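Local coordinates for CRISPR-associated endonuclease Cas3-HD (Methanocaldococcus jannaschii, PDB 3S4L), which cleaves single-stranded DNA in a magnesium-dependent manner and single-stranded RNA without added cations, acting as an HD nuclease in CRISPR interference against invading genetic elements, at residues A[15-20]-A[160-165]; A[103-108]-A[167-172]. All coordinates share one frame; numbering follows the deposited sequence.

Contact 1 (15-20 with 160-165) and contact 2 (103-108 with 167-172) lie about 16 Å apart between centres, and their segments alternate along the chain. Contact 1 uses the body of helix 159-167; the second segment of contact 2 starts at its last residue and makes its contact from the loop that follows, through Y169. The helix and its loop are thereby laid against helix 17-31 and helix 91-107, respectively, of the all-helical HD domain. The contacts also touch each other, I163 packing on the carbonyl of Y169 and E160 OE1 taking a weak hydrogen bond from the backbone N of I171. Contact 1 lies nearer the metal site, whereas contact 2 is at the surface.

Contact 1. Residues A[15-20]-A[160-165]; sequences QSLIDH and EDLIKK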
loop_
_atom_site.group_PDB
_atom_site.type_symbol
_atom_site.label_atom_id
_atom_site.label_comp_id
_atom_site.label_asym_id
_atom_site.label_seq_id
_atom_site.Cartn_x
_atom_site.Cartn_y
_atom_site.Cartn_z
ATOM N N GLN A 15 15.955 9.384 -6.317
ATOM C CA GLN A 15 15.650 9.264 -4.900
ATOM C C GLN A 15 15.518 7.818 -4.420
ATOM O O GLN A 15 14.785 7.018 -5.019
ATOM C CB GLN A 15 14.354 10.041 -4.616
ATOM C CG GLN A 15 14.157 10.485 -3.181
ATOM C CD GLN A 15 12.954 11.412 -3.007
ATOM O OE1 GLN A 15 12.135 11.577 -3.919
ATOM N NE2 GLN A 15 12.848 12.023 -1.829
ATOM N N SER A 16 16.219 7.485 -3.334
ATOM C CA SER A 16 16.049 6.177 -2.702
ATOM C C SER A 16 14.665 6.089 -2.067
ATOM O O SER A 16 14.092 7.111 -1.689
ATOM C CB SER A 16 17.148 5.896 -1.677
ATOM O OG SER A 16 16.985 6.675 -0.505
ATOM N N LEU A 17 14.116 4.880 -1.985
ATOM C CA LEU A 17 12.776 4.704 -1.449
ATOM C C LEU A 17 12.747 5.026 0.054
ATOM O O LEU A 17 11.818 5.676 0.534
ATOM C CB LEU A 17 12.240 3.289 -1.744
ATOM C CG LEU A 17 10.817 2.947 -1.268
ATOM C CD1 LEU A 17 9.759 3.789 -1.978
ATOM C CD2 LEU A 17 10.524 1.466 -1.462
ATOM N N ILE A 18 13.761 4.571 0.787
ATOM C CA ILE A 18 13.922 4.917 2.205
ATOM C C ILE A 18 13.913 6.441 2.452
ATOM O O ILE A 18 13.174 6.945 3.306
ATOM C CB ILE A 18 15.225 4.313 2.781
ATOM C CG1 ILE A 18 15.029 2.824 3.065
ATOM C CG2 ILE A 18 15.642 5.040 4.058
ATOM C CD1 ILE A 18 13.777 2.529 3.889
ATOM N N ASP A 19 14.737 7.170 1.708
ATOM C CA ASP A 19 14.753 8.620 1.840
ATOM C C ASP A 19 13.408 9.242 1.487
ATOM O O ASP A 19 12.940 10.162 2.157
ATOM C CB ASP A 19 15.878 9.239 1.005
ATOM C CG ASP A 19 17.253 8.976 1.600
ATOM O OD1 ASP A 19 17.365 8.954 2.849
ATOM O OD2 ASP A 19 18.218 8.786 0.825
ATOM N N HIS A 20 12.783 8.733 0.433
ATOM C CA HIS A 20 11.484 9.231 0.009
ATOM C C HIS A 20 10.405 8.973 1.080
ATOM O O HIS A 20 9.556 9.822 1.340
ATOM C CB HIS A 20 11.085 8.587 -1.324
ATOM C CG HIS A 20 9.723 8.979 -1.802
ATOM N ND1 HIS A 20 9.284 10.286 -1.812
ATOM C CD2 HIS A 20 8.704 8.237 -2.296
ATOM C CE1 HIS A 20 8.049 10.331 -2.281
ATOM N NE2 HIS A 20 7.676 9.102 -2.588
ATOM N N GLU A 160 13.757 -8.049 2.655
ATOM C CA GLU A 160 13.495 -8.276 4.069
ATOM C C GLU A 160 14.136 -7.188 4.927
ATOM O O GLU A 160 13.486 -6.609 5.799
ATOM C CB GLU A 160 13.997 -9.661 4.486
ATOM C CG GLU A 160 14.338 -9.802 5.971
ATOM C CD GLU A 160 13.113 -9.895 6.862
ATOM O OE1 GLU A 160 12.249 -8.989 6.801
ATOM O OE2 GLU A 160 13.018 -10.879 7.631
ATOM N N ASP A 161 15.412 -6.916 4.668
ATOM C CA ASP A 161 16.128 -5.861 5.367
ATOM C C ASP A 161 15.451 -4.508 5.150
ATOM O O ASP A 161 15.222 -3.759 6.106
ATOM C CB ASP A 161 17.602 -5.833 4.945
ATOM C CG ASP A 161 18.052 -4.463 4.485
ATOM O OD1 ASP A 161 18.237 -3.580 5.349
ATOM O OD2 ASP A 161 18.225 -4.273 3.261
ATOM N N LEU A 162 15.099 -4.212 3.899
ATOM C CA LEU A 162 14.368 -2.984 3.579
ATOM C C LEU A 162 13.114 -2.825 4.432
ATOM O O LEU A 162 12.870 -1.747 4.977
ATOM C CB LEU A 162 14.002 -2.925 2.095
ATOM C CG LEU A 162 13.123 -1.732 1.710
ATOM C CD1 LEU A 162 13.885 -0.427 1.868
ATOM C CD2 LEU A 162 12.597 -1.867 0.284
ATOM N N ILE A 163 12.328 -3.894 4.552
ATOM C CA ILE A 163 11.104 -3.846 5.351
ATOM C C ILE A 163 11.428 -3.566 6.809
ATOM O O ILE A 163 10.741 -2.799 7.468
ATOM C CB ILE A 163 10.300 -5.149 5.271
ATOM C CG1 ILE A 163 9.608 -5.263 3.915
ATOM C CG2 ILE A 163 9.247 -5.181 6.369
ATOM C CD1 ILE A 163 8.596 -4.171 3.650
ATOM N N LYS A 164 12.486 -4.194 7.306
ATOM C CA LYS A 164 12.937 -3.970 8.672
ATOM C C LYS A 164 13.262 -2.491 8.891
ATOM O O LYS A 164 12.791 -1.884 9.855
ATOM C CB LYS A 164 14.148 -4.851 8.978
ATOM C CG LYS A 164 14.052 -5.599 10.300
ATOM C CD LYS A 164 15.036 -6.769 10.380
ATOM C CE LYS A 164 14.461 -8.033 9.747
ATOM N NZ LYS A 164 15.180 -9.268 10.190
ATOM N N LYS A 165 14.056 -1.913 7.993
ATOM C CA LYS A 165 14.374 -0.481 8.047
ATOM C C LYS A 165 13.106 0.377 8.081
ATOM O O LYS A 165 13.039 1.387 8.786
ATOM C CB LYS A 165 15.221 -0.076 6.836
ATOM C CG LYS A 165 16.683 0.198 7.117
ATOM C CD LYS A 165 17.409 0.568 5.829
ATOM C CE LYS A 165 17.192 -0.501 4.759
ATOM N NZ LYS A 165 17.879 -0.199 3.471
#
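L17 and I18, in the first turn of helix 17-31 of the HD nuclease domain, pack on L162 and K165 of helix 159-167, close to the catalytic metal site. No hydrogen bond crosses between the segments; methyl groups carry most of the contact, with K165 at its exposed edge. I18 makes the most extensive contact. Its CG1 branch, anti to the carbonyl carbon (chi1 -78°), carries CD1 out to within 3.6 Å of CD1 of L162, and CG1 itself lies equally near that methyl. The side chains run antiparallel past one another, and CD1 of L162 lies alongside the CG1-CD1 bond of I18. K165 instead crosses I18 at about a right angle: its CB is 4.2 Å from I18 CD1, and a bend at chi3 (-54°) folds the chain back to bring NZ beside CG1. The ammonium group faces D161 of its own helix in a long salt bridge, NZ to OD1 3.9 Å.

On the buried side, L17 CD2 meets L162 CD2 more loosely, at 4.3 Å. These leucines join the contact to the core of the HD fold, since the L17 side chain also comes within about 4 Å of that of D67, a ligand of the calcium ion seen in the crystal, and L162 packs on I68 and A71 in the loop between helices 52-65 and 73-80. The start of helix 17-31 is fixed by S16 at the N-cap: its OG accepts from the backbone N of D19 at 3.2 Å. The same hydroxyl donates to D19 OD2 at 2.8 Å, meeting it from above the carboxylate plane. A backbone hydrogen bond between L17 and V9 ties this turn to the chain before it.

Contact 2. Residues A[103-108]-A[167-172]; sequences LLKKFG and IGYSIG
Y169 reaches across from the loop after helix 159-167 and sets its ring against K105 and K106, near the C-terminal end of helix 91-107. Its CG lies between the backbone N and the carbonyl carbon (chi1 53°), which directs the phenol toward the helix. The hydroxyl end meets the base of K106, with OH 3.7 Å from CB and 4.2 Å from the backbone N of the same residue. K105 comes to the ring obliquely, its CG 4.2 Å from CE1 of Y169. Both lysines therefore touch the tyrosine through aliphatic carbon, and no hydrogen bond joins the segments.

Over the centre of one face of the Y169 ring lies CD1 of I167, 3.8 Å above the plane, so this face of the ring is covered by the last residue of helix 159-167. K106 also packs within its own helix, its CG lying above the ring of F107 and offset toward the rim. The end of helix 159-167 and the loop after it also pack on helix 91-107: I167, Y169 and I171 touch I102, and I171 touches Y98.

Glycines with positive phi, G108 and G168, end the two helices, and G168 turns the chain just before Y169. Away from the metal site, this is helix-to-loop packing at the surface of the all-helical HD fold.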
loop_
_atom_site.group_PDB
_atom_site.type_symbol
_atom_site.label_atom_id
_atom_site.label_comp_id
_atom_site.label_asym_id
_atom_site.label_seq_id
_atom_site.Cartn_x
_atom_site.Cartn_y
_atom_site.Cartn_z
ATOM N N LEU A 103 -0.542 -5.013 8.298
ATOM C CA LEU A 103 -1.604 -4.418 9.116
ATOM C C LEU A 103 -2.273 -5.450 10.016
ATOM O O LEU A 103 -2.589 -5.171 11.175
ATOM C CB LEU A 103 -2.651 -3.706 8.257
ATOM C CG LEU A 103 -2.226 -2.391 7.591
ATOM C CD1 LEU A 103 -3.346 -1.893 6.661
ATOM C CD2 LEU A 103 -1.877 -1.347 8.661
ATOM N N LEU A 104 -2.494 -6.642 9.480
ATOM C CA LEU A 104 -3.166 -7.685 10.240
ATOM C C LEU A 104 -2.319 -8.042 11.451
ATOM O O LEU A 104 -2.841 -8.214 12.557
ATOM C CB LEU A 104 -3.380 -8.932 9.381
ATOM C CG LEU A 104 -4.676 -9.722 9.552
ATOM C CD1 LEU A 104 -4.427 -11.195 9.258
ATOM C CD2 LEU A 104 -5.299 -9.552 10.928
ATOM N N LYS A 105 -1.010 -8.151 11.245
ATOM C CA LYS A 105 -0.108 -8.451 12.362
ATOM C C LYS A 105 -0.162 -7.362 13.438
ATOM O O LYS A 105 -0.409 -7.637 14.607
ATOM C CB LYS A 105 1.330 -8.609 11.873
ATOM C CG LYS A 105 2.274 -9.099 12.944
ATOM C CD LYS A 105 2.100 -10.581 13.180
ATOM C CE LYS A 105 2.818 -11.028 14.453
ATOM N NZ LYS A 105 4.026 -10.199 14.754
ATOM N N LYS A 106 0.046 -6.120 13.019
ATOM C CA LYS A 106 0.147 -4.992 13.941
ATOM C C LYS A 106 -1.138 -4.725 14.727
ATOM O O LYS A 106 -1.078 -4.394 15.909
ATOM C CB LYS A 106 0.600 -3.721 13.198
ATOM C CG LYS A 106 0.602 -2.448 14.050
ATOM C CD LYS A 106 1.812 -2.376 14.983
ATOM C CE LYS A 106 1.410 -2.014 16.423
ATOM N NZ LYS A 106 2.581 -1.943 17.353
ATOM N N PHE A 107 -2.296 -4.869 14.088
ATOM C CA PHE A 107 -3.546 -4.495 14.742
ATOM C C PHE A 107 -4.547 -5.631 15.000
ATOM O O PHE A 107 -5.542 -5.420 15.690
ATOM C CB PHE A 107 -4.254 -3.398 13.953
ATOM C CG PHE A 107 -3.470 -2.119 13.822
ATOM C CD1 PHE A 107 -3.415 -1.203 14.870
ATOM C CD2 PHE A 107 -2.823 -1.805 12.630
ATOM C CE1 PHE A 107 -2.709 -0.008 14.738
ATOM C CE2 PHE A 107 -2.113 -0.605 12.494
ATOM C CZ PHE A 107 -2.061 0.290 13.546
ATOM N N GLY A 108 -4.303 -6.816 14.441
ATOM C CA GLY A 108 -5.222 -7.938 14.590
ATOM C C GLY A 108 -6.693 -7.672 14.264
ATOM O O GLY A 108 -7.582 -8.182 14.958
ATOM N N ILE A 167 9.647 -0.662 8.746
ATOM C CA ILE A 167 8.556 -0.898 9.694
ATOM C C ILE A 167 9.018 -1.619 10.959
ATOM O O ILE A 167 8.259 -1.761 11.924
ATOM C CB ILE A 167 7.349 -1.630 9.047
ATOM C CG1 ILE A 167 7.748 -3.022 8.564
ATOM C CG2 ILE A 167 6.784 -0.812 7.896
ATOM C CD1 ILE A 167 6.734 -4.078 8.920
ATOM N N GLY A 168 10.268 -2.064 10.954
ATOM C CA GLY A 168 10.886 -2.562 12.165
ATOM C C GLY A 168 10.733 -4.042 12.454
ATOM O O GLY A 168 11.068 -4.489 13.551
ATOM N N TYR A 169 10.220 -4.809 11.500
ATOM C CA TYR A 169 10.258 -6.260 11.659
ATOM C C TYR A 169 10.134 -7.077 10.372
ATOM O O TYR A 169 10.251 -6.541 9.268
ATOM C CB TYR A 169 9.285 -6.747 12.733
ATOM C CG TYR A 169 7.871 -6.280 12.572
ATOM C CD1 TYR A 169 6.901 -7.122 12.050
ATOM C CD2 TYR A 169 7.501 -4.997 12.942
ATOM C CE1 TYR A 169 5.593 -6.701 11.902
ATOM C CE2 TYR A 169 6.195 -4.560 12.795
ATOM C CZ TYR A 169 5.247 -5.418 12.276
ATOM O OH TYR A 169 3.949 -4.994 12.127
ATOM N N SER A 170 9.901 -8.379 10.539
ATOM C CA SER A 170 10.265 -9.375 9.530
ATOM C C SER A 170 9.098 -10.035 8.805
ATOM O O SER A 170 8.292 -10.738 9.422
ATOM C CB SER A 170 11.121 -10.455 10.212
ATOM O OG SER A 170 11.592 -11.431 9.306
ATOM N N ILE A 171 9.025 -9.822 7.490
ATOM C CA ILE A 171 8.051 -10.526 6.647
ATOM C C ILE A 171 8.390 -12.012 6.517
ATOM O O ILE A 171 7.706 -12.752 5.811
ATOM C CB ILE A 171 7.909 -9.915 5.225
ATOM C CG1 ILE A 171 9.246 -9.343 4.733
ATOM C CG2 ILE A 171 6.811 -8.861 5.200
ATOM C CD1 ILE A 171 10.208 -10.412 4.240
ATOM N N GLY A 172 9.462 -12.442 7.175
ATOM C CA GLY A 172 9.705 -13.857 7.349
ATOM C C GLY A 172 8.695 -14.357 8.364
ATOM O O GLY A 172 7.950 -15.306 8.106
#